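Local coordinates for methylmalonate-semialdehyde dehydrogenase (PDB 4ZZ7), which catalyses the NAD-dependent, acylating oxidation of methylmalonate semialdehyde, as a member of the aldehyde dehydrogenase family, at residues I7-L15 with P181-Q192; R67-L78 with L159-G169. All blocks are in the same frame, centred on the assembly; numbering follows the deposited sequence.

Interaction 1: I7-L15 with P181-Q192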
loop_
_atom_site.group_PDB
_atom_site.type_symbol
_atom_site.label_atom_id
_atom_site.label_comp_id
_atom_site.label_asym_id
_atom_site.label_seq_id
_atom_site.Cartn_x
_atom_site.Cartn_y
_atom_site.Cartn_z
ATOM N N ILE A 7 -43.889 -7.028 11.077
ATOM C CA ILE A 7 -42.512 -6.525 10.948
ATOM C C ILE A 7 -42.424 -5.371 9.947
ATOM O O ILE A 7 -42.851 -5.478 8.778
ATOM C CB ILE A 7 -41.547 -7.634 10.489
ATOM C CG1 ILE A 7 -41.548 -8.785 11.496
ATOM C CG2 ILE A 7 -40.137 -7.072 10.313
ATOM C CD1 ILE A 7 -40.979 -10.068 10.942
ATOM N N GLY A 8 -41.830 -4.281 10.388
ATOM C CA GLY A 8 -41.861 -3.070 9.598
ATOM C C GLY A 8 -40.561 -2.761 8.890
ATOM O O GLY A 8 -39.853 -3.649 8.436
ATOM N N HIS A 9 -40.275 -1.468 8.826
ATOM C CA HIS A 9 -39.157 -0.920 8.104
ATOM C C HIS A 9 -38.518 0.152 8.953
ATOM O O HIS A 9 -39.189 0.836 9.701
ATOM C CB HIS A 9 -39.621 -0.258 6.816
ATOM C CG HIS A 9 -40.604 -1.058 6.033
ATOM N ND1 HIS A 9 -40.320 -2.311 5.552
ATOM C CD2 HIS A 9 -41.865 -0.775 5.626
ATOM C CE1 HIS A 9 -41.362 -2.779 4.889
ATOM N NE2 HIS A 9 -42.315 -1.865 4.918
ATOM N N LEU A 10 -37.214 0.309 8.810
ATOM C CA LEU A 10 -36.466 1.342 9.493
ATOM C C LEU A 10 -36.190 2.438 8.484
ATOM O O LEU A 10 -35.376 2.262 7.575
ATOM C CB LEU A 10 -35.162 0.749 10.022
ATOM C CG LEU A 10 -34.184 1.680 10.731
ATOM C CD1 LEU A 10 -34.843 2.393 11.897
ATOM C CD2 LEU A 10 -32.990 0.862 11.209
ATOM N N ILE A 11 -36.887 3.559 8.630
ATOM C CA ILE A 11 -36.684 4.702 7.744
ATOM C C ILE A 11 -36.534 5.998 8.522
ATOM O O ILE A 11 -37.460 6.453 9.176
ATOM C CB ILE A 11 -37.838 4.869 6.744
ATOM C CG1 ILE A 11 -37.972 3.610 5.884
ATOM C CG2 ILE A 11 -37.601 6.091 5.866
ATOM C CD1 ILE A 11 -39.109 3.637 4.880
ATOM N N ASN A 12 -35.365 6.611 8.397
ATOM C CA ASN A 12 -35.006 7.806 9.155
ATOM C C ASN A 12 -35.148 7.587 10.671
ATOM O O ASN A 12 -35.729 8.400 11.380
ATOM C CB ASN A 12 -35.810 9.012 8.663
ATOM C CG ASN A 12 -35.040 10.327 8.778
ATOM O OD1 ASN A 12 -34.028 10.533 8.112
ATOM N ND2 ASN A 12 -35.533 11.226 9.591
ATOM N N GLY A 13 -34.605 6.465 11.143
ATOM C CA GLY A 13 -34.490 6.176 12.580
ATOM C C GLY A 13 -35.800 5.841 13.268
ATOM O O GLY A 13 -35.938 6.015 14.486
ATOM N N GLN A 14 -36.766 5.359 12.494
ATOM C CA GLN A 14 -38.071 5.078 13.028
ATOM C C GLN A 14 -38.707 3.917 12.336
ATOM O O GLN A 14 -38.571 3.775 11.126
ATOM C CB GLN A 14 -38.947 6.298 12.873
ATOM C CG GLN A 14 -38.559 7.413 13.825
ATOM C CD GLN A 14 -39.613 8.469 13.911
ATOM O OE1 GLN A 14 -40.614 8.423 13.189
ATOM N NE2 GLN A 14 -39.405 9.437 14.798
ATOM N N LEU A 15 -39.394 3.089 13.123
ATOM C CA LEU A 15 -40.162 1.960 12.606
ATOM C C LEU A 15 -41.433 2.417 11.929
ATOM O O LEU A 15 -42.253 3.074 12.536
ATOM C CB LEU A 15 -40.548 1.000 13.729
ATOM C CG LEU A 15 -39.434 0.151 14.312
ATOM C CD1 LEU A 15 -40.053 -0.781 15.339
ATOM C CD2 LEU A 15 -38.712 -0.649 13.227
ATOM N N PRO A 181 -36.321 -11.747 8.326
ATOM C CA PRO A 181 -36.014 -10.327 8.429
ATOM C C PRO A 181 -35.828 -9.748 9.822
ATOM O O PRO A 181 -35.365 -8.617 9.944
ATOM C CB PRO A 181 -37.240 -9.686 7.788
ATOM C CG PRO A 181 -38.341 -10.593 8.197
ATOM C CD PRO A 181 -37.764 -11.972 8.139
ATOM N N SER A 182 -36.203 -10.472 10.860
ATOM C CA SER A 182 -36.174 -9.904 12.216
ATOM C C SER A 182 -34.748 -9.665 12.743
ATOM O O SER A 182 -34.467 -8.605 13.282
ATOM C CB SER A 182 -36.999 -10.761 13.198
ATOM O OG SER A 182 -38.388 -10.750 12.875
ATOM N N SER A 183 -33.856 -10.637 12.592
ATOM C CA SER A 183 -32.470 -10.439 13.027
ATOM C C SER A 183 -31.856 -9.173 12.397
ATOM O O SER A 183 -31.222 -8.354 13.068
ATOM C CB SER A 183 -31.611 -11.668 12.679
ATOM O OG SER A 183 -31.953 -12.218 11.411
ATOM N N THR A 184 -32.081 -9.032 11.098
ATOM C CA THR A 184 -31.496 -7.984 10.289
ATOM C C THR A 184 -31.949 -6.575 10.671
ATOM O O THR A 184 -31.179 -5.623 10.550
ATOM C CB THR A 184 -31.870 -8.230 8.828
ATOM O OG1 THR A 184 -31.720 -9.626 8.526
ATOM C CG2 THR A 184 -30.996 -7.420 7.909
ATOM N N LEU A 185 -33.216 -6.449 11.068
ATOM C CA LEU A 185 -33.782 -5.201 11.541
ATOM C C LEU A 185 -33.252 -4.942 12.921
ATOM O O LEU A 185 -32.868 -3.832 13.251
ATOM C CB LEU A 185 -35.299 -5.302 11.596
ATOM C CG LEU A 185 -36.040 -3.971 11.737
ATOM C CD1 LEU A 185 -35.907 -3.141 10.455
ATOM C CD2 LEU A 185 -37.502 -4.241 12.074
ATOM N N TYR A 186 -33.210 -5.996 13.715
ATOM C CA TYR A 186 -32.728 -5.901 15.066
ATOM C C TYR A 186 -31.342 -5.302 15.108
ATOM O O TYR A 186 -31.065 -4.455 15.949
ATOM C CB TYR A 186 -32.709 -7.272 15.730
ATOM C CG TYR A 186 -32.393 -7.182 17.187
ATOM C CD1 TYR A 186 -33.402 -6.994 18.126
ATOM C CD2 TYR A 186 -31.083 -7.258 17.630
ATOM C CE1 TYR A 186 -33.109 -6.905 19.476
ATOM C CE2 TYR A 186 -30.780 -7.169 18.972
ATOM C CZ TYR A 186 -31.795 -6.993 19.888
ATOM O OH TYR A 186 -31.484 -6.888 21.206
ATOM N N ILE A 187 -30.464 -5.756 14.216
ATOM C CA ILE A 187 -29.087 -5.243 14.196
ATOM C C ILE A 187 -29.015 -3.837 13.638
ATOM O O ILE A 187 -28.214 -3.049 14.104
ATOM C CB ILE A 187 -28.062 -6.164 13.482
ATOM C CG1 ILE A 187 -28.350 -6.296 11.975
ATOM C CG2 ILE A 187 -27.989 -7.501 14.201
ATOM C CD1 ILE A 187 -27.301 -7.091 11.213
ATOM N N ALA A 188 -29.860 -3.520 12.667
ATOM C CA ALA A 188 -29.944 -2.159 12.143
ATOM C C ALA A 188 -30.417 -1.152 13.179
ATOM O O ALA A 188 -30.048 0.021 13.125
ATOM C CB ALA A 188 -30.842 -2.113 10.928
ATOM N N GLN A 189 -31.233 -1.606 14.124
ATOM C CA GLN A 189 -31.767 -0.709 15.147
ATOM C C GLN A 189 -30.760 -0.448 16.233
ATOM O O GLN A 189 -30.868 0.554 16.920
ATOM C CB GLN A 189 -33.065 -1.241 15.752
ATOM C CG GLN A 189 -34.097 -1.606 14.698
ATOM C CD GLN A 189 -35.452 -1.910 15.278
ATOM O OE1 GLN A 189 -36.251 -0.998 15.449
ATOM N NE2 GLN A 189 -35.730 -3.192 15.579
ATOM N N LEU A 190 -29.779 -1.326 16.388
ATOM C CA LEU A 190 -28.715 -1.093 17.362
ATOM C C LEU A 190 -27.813 0.031 16.905
ATOM O O LEU A 190 -27.103 0.647 17.693
ATOM C CB LEU A 190 -27.885 -2.353 17.562
ATOM C CG LEU A 190 -28.617 -3.502 18.247
ATOM C CD1 LEU A 190 -27.761 -4.763 18.242
ATOM C CD2 LEU A 190 -29.030 -3.093 19.663
ATOM N N LEU A 191 -27.864 0.302 15.609
ATOM C CA LEU A 191 -27.016 1.293 14.994
ATOM C C LEU A 191 -27.346 2.720 15.427
ATOM O O LEU A 191 -26.448 3.532 15.592
ATOM C CB LEU A 191 -27.087 1.124 13.489
ATOM C CG LEU A 191 -25.838 1.435 12.703
ATOM C CD1 LEU A 191 -24.556 0.809 13.241
ATOM C CD2 LEU A 191 -26.091 0.960 11.278
ATOM N N GLN A 192 -28.619 3.017 15.649
ATOM C CA GLN A 192 -29.008 4.339 16.185
ATOM C C GLN A 192 -28.432 4.596 17.576
ATOM O O GLN A 192 -27.943 5.697 17.852
ATOM C CB GLN A 192 -30.535 4.521 16.227
ATOM C CG GLN A 192 -31.125 5.186 14.988
ATOM C CD GLN A 192 -30.918 4.387 13.685
ATOM O OE1 GLN A 192 -31.057 3.137 13.657
ATOM N NE2 GLN A 192 -30.602 5.114 12.586
#
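Ser182 OG, against which Ile7 lays its CD1 methyl at 3.3 Å, is gripped from outside the pair by hydrogen bonds with Glu92 OE1 and Lys35 NZ. The oxygen is thus engaged by an acid and an amine, and the isoleucine adds an apolar neighbour. Ile7 CD1 also meets Pro181 CG at 3.8 Å, the two side chains crossing at about a right angle. Along the helix, Leu185 takes over. Its CG lies anti to the backbone N (chi1 -165°), and its branches divide the work: CD1 lies 4.0 Å from Leu10 CB, while CD2 meets Leu15 CD2, also at 4.0 Å. Leu10 reaches one turn further, setting CD2 3.7 Å from Ala188 CB and 3.6 Å from Ala188 O. At the more open margin the extended Gln189 crosses Leu15 at about a right angle and brings OE1 over its CG and CD2. The tight turn at Gly13, with positive phi, passes beside Gln192. Helix 182-193 is the crossover between strands 171-175 and 201-203 of the Rossmann-type NAD-binding domain, and strand 6-10 runs alongside it, in roughly the same direction, with Leu10 joined to Val203 by backbone hydrogen bonding. The segments themselves meet through aliphatic side chains, so shape and burial of methyl groups hold them together, while the polar links that fix strand 6-10 run to neighbouring elements.

Interaction 2: R67-L78 with L159-G169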
loop_
_atom_site.group_PDB
_atom_site.type_symbol
_atom_site.label_atom_id
_atom_site.label_comp_id
_atom_site.label_asym_id
_atom_site.label_seq_id
_atom_site.Cartn_x
_atom_site.Cartn_y
_atom_site.Cartn_z
ATOM N N ARG A 67 -16.827 8.872 12.079
ATOM C CA ARG A 67 -17.680 7.836 11.496
ATOM C C ARG A 67 -17.323 6.458 12.047
ATOM O O ARG A 67 -18.206 5.650 12.284
ATOM C CB ARG A 67 -17.578 7.794 9.969
ATOM C CG ARG A 67 -17.956 9.083 9.295
ATOM C CD ARG A 67 -18.332 8.861 7.846
ATOM N NE ARG A 67 -17.204 8.466 7.005
ATOM C CZ ARG A 67 -16.584 9.248 6.133
ATOM N NH1 ARG A 67 -16.930 10.513 5.971
ATOM N NH2 ARG A 67 -15.593 8.757 5.417
ATOM N N ALA A 68 -16.029 6.192 12.227
ATOM C CA ALA A 68 -15.559 4.876 12.642
ATOM C C ALA A 68 -15.935 4.565 14.080
ATOM O O ALA A 68 -16.226 3.412 14.411
ATOM C CB ALA A 68 -14.064 4.764 12.464
ATOM N N ARG A 69 -15.969 5.600 14.915
ATOM C CA ARG A 69 -16.380 5.449 16.305
ATOM C C ARG A 69 -17.837 4.936 16.414
ATOM O O ARG A 69 -18.240 4.333 17.433
ATOM C CB ARG A 69 -16.196 6.761 17.089
ATOM C CG ARG A 69 -14.753 7.208 17.289
ATOM C CD ARG A 69 -14.685 8.421 18.202
ATOM N NE ARG A 69 -13.834 9.465 17.640
ATOM C CZ ARG A 69 -12.519 9.550 17.784
ATOM N NH1 ARG A 69 -11.849 8.656 18.492
ATOM N NH2 ARG A 69 -11.868 10.548 17.200
ATOM N N VAL A 70 -18.637 5.161 15.381
ATOM C CA VAL A 70 -19.956 4.580 15.393
ATOM C C VAL A 70 -19.820 3.074 15.326
ATOM O O VAL A 70 -20.519 2.369 16.028
ATOM C CB VAL A 70 -20.848 5.092 14.254
ATOM C CG1 VAL A 70 -22.223 4.426 14.313
ATOM C CG2 VAL A 70 -21.020 6.598 14.355
ATOM N N MET A 71 -18.905 2.597 14.496
ATOM C CA MET A 71 -18.692 1.155 14.319
ATOM C C MET A 71 -18.025 0.476 15.513
ATOM O O MET A 71 -18.260 -0.700 15.779
ATOM C CB MET A 71 -17.889 0.875 13.051
ATOM C CG MET A 71 -18.510 1.441 11.763
ATOM S SD MET A 71 -20.256 1.102 11.343
ATOM C CE MET A 71 -20.239 -0.609 11.789
ATOM N N PHE A 72 -17.195 1.240 16.212
ATOM C CA PHE A 72 -16.604 0.830 17.490
ATOM C C PHE A 72 -17.680 0.572 18.548
ATOM O O PHE A 72 -17.620 -0.412 19.261
ATOM C CB PHE A 72 -15.646 1.919 18.005
ATOM C CG PHE A 72 -14.230 1.756 17.556
ATOM C CD1 PHE A 72 -13.446 0.720 18.045
ATOM C CD2 PHE A 72 -13.661 2.658 16.685
ATOM C CE1 PHE A 72 -12.119 0.595 17.660
ATOM C CE2 PHE A 72 -12.343 2.534 16.282
ATOM C CZ PHE A 72 -11.569 1.507 16.774
ATOM N N ARG A 73 -18.636 1.489 18.651
ATOM C CA ARG A 73 -19.784 1.367 19.570
ATOM C C ARG A 73 -20.748 0.272 19.137
ATOM O O ARG A 73 -21.290 -0.446 19.952
ATOM C CB ARG A 73 -20.547 2.700 19.666
ATOM C CG ARG A 73 -19.873 3.737 20.548
ATOM C CD ARG A 73 -20.617 5.061 20.518
ATOM N NE ARG A 73 -19.723 6.224 20.397
ATOM C CZ ARG A 73 -19.669 7.092 19.366
ATOM N NH1 ARG A 73 -20.462 6.975 18.286
ATOM N NH2 ARG A 73 -18.800 8.109 19.421
ATOM N N PHE A 74 -20.962 0.189 17.840
ATOM C CA PHE A 74 -21.709 -0.888 17.237
ATOM C C PHE A 74 -21.102 -2.275 17.552
ATOM O O PHE A 74 -21.823 -3.207 17.874
ATOM C CB PHE A 74 -21.753 -0.635 15.721
ATOM C CG PHE A 74 -22.728 -1.495 14.977
ATOM C CD1 PHE A 74 -24.023 -1.653 15.429
ATOM C CD2 PHE A 74 -22.361 -2.119 13.799
ATOM C CE1 PHE A 74 -24.923 -2.446 14.737
ATOM C CE2 PHE A 74 -23.246 -2.908 13.088
ATOM C CZ PHE A 74 -24.535 -3.077 13.561
ATOM N N LYS A 75 -19.776 -2.389 17.475
ATOM C CA LYS A 75 -19.041 -3.624 17.803
ATOM C C LYS A 75 -19.543 -4.215 19.120
ATOM O O LYS A 75 -19.848 -5.397 19.222
ATOM C CB LYS A 75 -17.547 -3.310 17.918
ATOM C CG LYS A 75 -16.627 -4.389 17.420
ATOM C CD LYS A 75 -16.265 -5.366 18.513
ATOM C CE LYS A 75 -14.894 -5.098 19.085
ATOM N NZ LYS A 75 -14.185 -6.398 19.082
ATOM N N GLU A 76 -19.663 -3.334 20.102
ATOM C CA GLU A 76 -20.062 -3.662 21.460
ATOM C C GLU A 76 -21.486 -4.136 21.562
ATOM O O GLU A 76 -21.767 -5.133 22.186
ATOM C CB GLU A 76 -19.922 -2.416 22.336
ATOM C CG GLU A 76 -18.508 -1.885 22.418
ATOM C CD GLU A 76 -17.599 -2.929 22.994
ATOM O OE1 GLU A 76 -16.656 -3.363 22.270
ATOM O OE2 GLU A 76 -17.870 -3.346 24.157
ATOM N N LEU A 77 -22.386 -3.388 20.964
ATOM C CA LEU A 77 -23.800 -3.684 21.027
ATOM C C LEU A 77 -24.098 -5.041 20.459
ATOM O O LEU A 77 -24.967 -5.746 20.948
ATOM C CB LEU A 77 -24.571 -2.655 20.217
ATOM C CG LEU A 77 -24.466 -1.245 20.738
ATOM C CD1 LEU A 77 -25.268 -0.330 19.861
ATOM C CD2 LEU A 77 -24.977 -1.189 22.161
ATOM N N LEU A 78 -23.382 -5.396 19.402
ATOM C CA LEU A 78 -23.627 -6.642 18.730
ATOM C C LEU A 78 -23.276 -7.793 19.647
ATOM O O LEU A 78 -24.027 -8.755 19.741
ATOM C CB LEU A 78 -22.829 -6.699 17.447
ATOM C CG LEU A 78 -23.300 -5.765 16.334
ATOM C CD1 LEU A 78 -22.415 -5.936 15.104
ATOM C CD2 LEU A 78 -24.749 -6.019 15.976
ATOM N N LEU A 159 -23.740 -7.282 7.104
ATOM C CA LEU A 159 -22.525 -6.690 7.686
ATOM C C LEU A 159 -21.348 -6.685 6.707
ATOM O O LEU A 159 -20.376 -5.960 6.866
ATOM C CB LEU A 159 -22.155 -7.390 8.984
ATOM C CG LEU A 159 -23.153 -7.129 10.119
ATOM C CD1 LEU A 159 -22.935 -8.147 11.243
ATOM C CD2 LEU A 159 -23.128 -5.677 10.638
ATOM N N TRP A 160 -21.443 -7.476 5.661
ATOM C CA TRP A 160 -20.528 -7.328 4.548
ATOM C C TRP A 160 -20.585 -5.943 3.946
ATOM O O TRP A 160 -19.577 -5.430 3.467
ATOM C CB TRP A 160 -20.848 -8.350 3.452
ATOM C CG TRP A 160 -20.425 -9.749 3.775
ATOM C CD1 TRP A 160 -19.928 -10.216 4.958
ATOM C CD2 TRP A 160 -20.454 -10.864 2.889
ATOM N NE1 TRP A 160 -19.634 -11.558 4.856
ATOM C CE2 TRP A 160 -19.953 -11.979 3.597
ATOM C CE3 TRP A 160 -20.848 -11.030 1.563
ATOM C CZ2 TRP A 160 -19.836 -13.223 3.024
ATOM C CZ3 TRP A 160 -20.726 -12.256 1.000
ATOM C CH2 TRP A 160 -20.227 -13.349 1.724
ATOM N N MET A 161 -21.766 -5.344 3.957
ATOM C CA MET A 161 -22.046 -4.189 3.120
ATOM C C MET A 161 -22.073 -2.862 3.863
ATOM O O MET A 161 -21.249 -1.980 3.601
ATOM C CB MET A 161 -23.386 -4.405 2.409
ATOM C CG MET A 161 -23.419 -5.633 1.510
ATOM S SD MET A 161 -25.025 -5.829 0.713
ATOM C CE MET A 161 -24.887 -7.495 0.052
ATOM N N PHE A 162 -23.026 -2.717 4.776
ATOM C CA PHE A 162 -23.298 -1.401 5.354
ATOM C C PHE A 162 -22.328 -0.855 6.400
ATOM O O PHE A 162 -22.163 0.353 6.486
ATOM C CB PHE A 162 -24.746 -1.280 5.831
ATOM C CG PHE A 162 -25.084 -2.041 7.074
ATOM C CD1 PHE A 162 -24.822 -1.506 8.323
ATOM C CD2 PHE A 162 -25.757 -3.241 6.994
ATOM C CE1 PHE A 162 -25.199 -2.176 9.473
ATOM C CE2 PHE A 162 -26.123 -3.923 8.131
ATOM C CZ PHE A 162 -25.855 -3.387 9.376
ATOM N N PRO A 163 -21.689 -1.720 7.204
ATOM C CA PRO A 163 -20.628 -1.152 8.029
ATOM C C PRO A 163 -19.629 -0.388 7.162
ATOM O O PRO A 163 -19.427 0.794 7.372
ATOM C CB PRO A 163 -20.000 -2.382 8.689
ATOM C CG PRO A 163 -21.127 -3.332 8.786
ATOM C CD PRO A 163 -21.899 -3.143 7.507
ATOM N N MET A 164 -19.080 -1.050 6.153
ATOM C CA MET A 164 -17.994 -0.457 5.366
ATOM C C MET A 164 -18.525 0.689 4.515
ATOM O O MET A 164 -17.858 1.715 4.379
ATOM C CB MET A 164 -17.297 -1.494 4.469
ATOM C CG MET A 164 -16.168 -0.920 3.600
ATOM S SD MET A 164 -14.818 -0.171 4.533
ATOM C CE MET A 164 -14.068 -1.655 5.175
ATOM N N ALA A 165 -19.716 0.519 3.948
ATOM C CA ALA A 165 -20.296 1.548 3.105
ATOM C C ALA A 165 -20.521 2.825 3.907
ATOM O O ALA A 165 -20.191 3.926 3.445
ATOM C CB ALA A 165 -21.590 1.051 2.496
ATOM N N ILE A 166 -21.057 2.670 5.116
ATOM C CA ILE A 166 -21.400 3.816 5.958
ATOM C C ILE A 166 -20.127 4.526 6.402
ATOM O O ILE A 166 -19.974 5.728 6.235
ATOM C CB ILE A 166 -22.251 3.402 7.167
ATOM C CG1 ILE A 166 -23.678 3.106 6.697
ATOM C CG2 ILE A 166 -22.284 4.495 8.217
ATOM C CD1 ILE A 166 -24.526 2.337 7.684
ATOM N N VAL A 167 -19.187 3.767 6.930
ATOM C CA VAL A 167 -17.956 4.351 7.430
ATOM C C VAL A 167 -17.190 5.046 6.299
ATOM O O VAL A 167 -16.455 5.995 6.557
ATOM C CB VAL A 167 -17.098 3.288 8.152
ATOM C CG1 VAL A 167 -16.117 2.591 7.201
ATOM C CG2 VAL A 167 -16.366 3.912 9.313
ATOM N N CYS A 168 -17.368 4.580 5.056
ATOM C CA CYS A 168 -16.835 5.274 3.870
ATOM C C CYS A 168 -17.529 6.631 3.431
ATOM O O CYS A 168 -17.173 7.236 2.383
ATOM C CB CYS A 168 -16.812 4.300 2.705
ATOM S SG CYS A 168 -15.507 3.077 2.885
ATOM N N GLY A 169 -18.508 7.093 4.223
ATOM C CA GLY A 169 -19.175 8.364 3.998
ATOM C C GLY A 169 -20.499 8.272 3.265
ATOM O O GLY A 169 -21.035 9.302 2.883
#
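Arg67 reaches across the C-terminal end of helix 156-167, the helix that links parallel strands 144-148 and 171-175 in a beta-alpha-beta crossover of the Rossmann-type NAD-binding domain. Helices 67-78 and 159-167 run roughly antiparallel, at 147° with 9.6 Å between axes. The arginine chain bends at chi3 (-68°), which turns the guanidinium edge to Val167 O: NE donates at 2.6 Å, in the plane of the guanidinium but well above the carbonyl plane, and NH2 adds a weak bond to the same oxygen. Gly169, whose positive phi closes the helix in a Schellman motif, sets its N over one guanidinium face. A leucine in place of Arg67 would probably leave Val167 O without these two donors and the C-terminal turn less firmly tied to helix 64-80. One turn on, Met71 folds back at chi2 and chi3 and crosses Pro163 at about a right angle, with CE 3.6 Å from Pro163 CB. Val167 CG2 packs against both the CG of this methionine and the backbone of Ala68, 3.6 Å from Ala68 CA. At the far end the side chains of Phe74 and Phe162 cross at about a right angle, with their ring planes inclined rather than perpendicular, CE2 of the former 4.2 Å from CE1 of the latter. Leu159 approaches the same Phe74 ring at its edge, placing CD2 near the ring plane, 3.7 Å from Phe74 CE2.

In the fold
The two contacts lie about 15 Å apart between centres, on the same side of the chain's centre, and meet through helix 182-193: its Leu191 packs on both Phe74 and Phe162, while Leu190 touches Leu77. Interaction 2 is nested along the chain inside the loop closed by interaction 1. Every touching residue of interaction 2 is buried, and it adds an arginine-to-carbonyl tie to its apolar core; interaction 1 is only partly buried and almost wholly aliphatic. Helix 64-80 also borders the second subunit, where Phe72 meets Phe72 of that subunit, whereas no other chain of the assembly touches the segments of interaction 1.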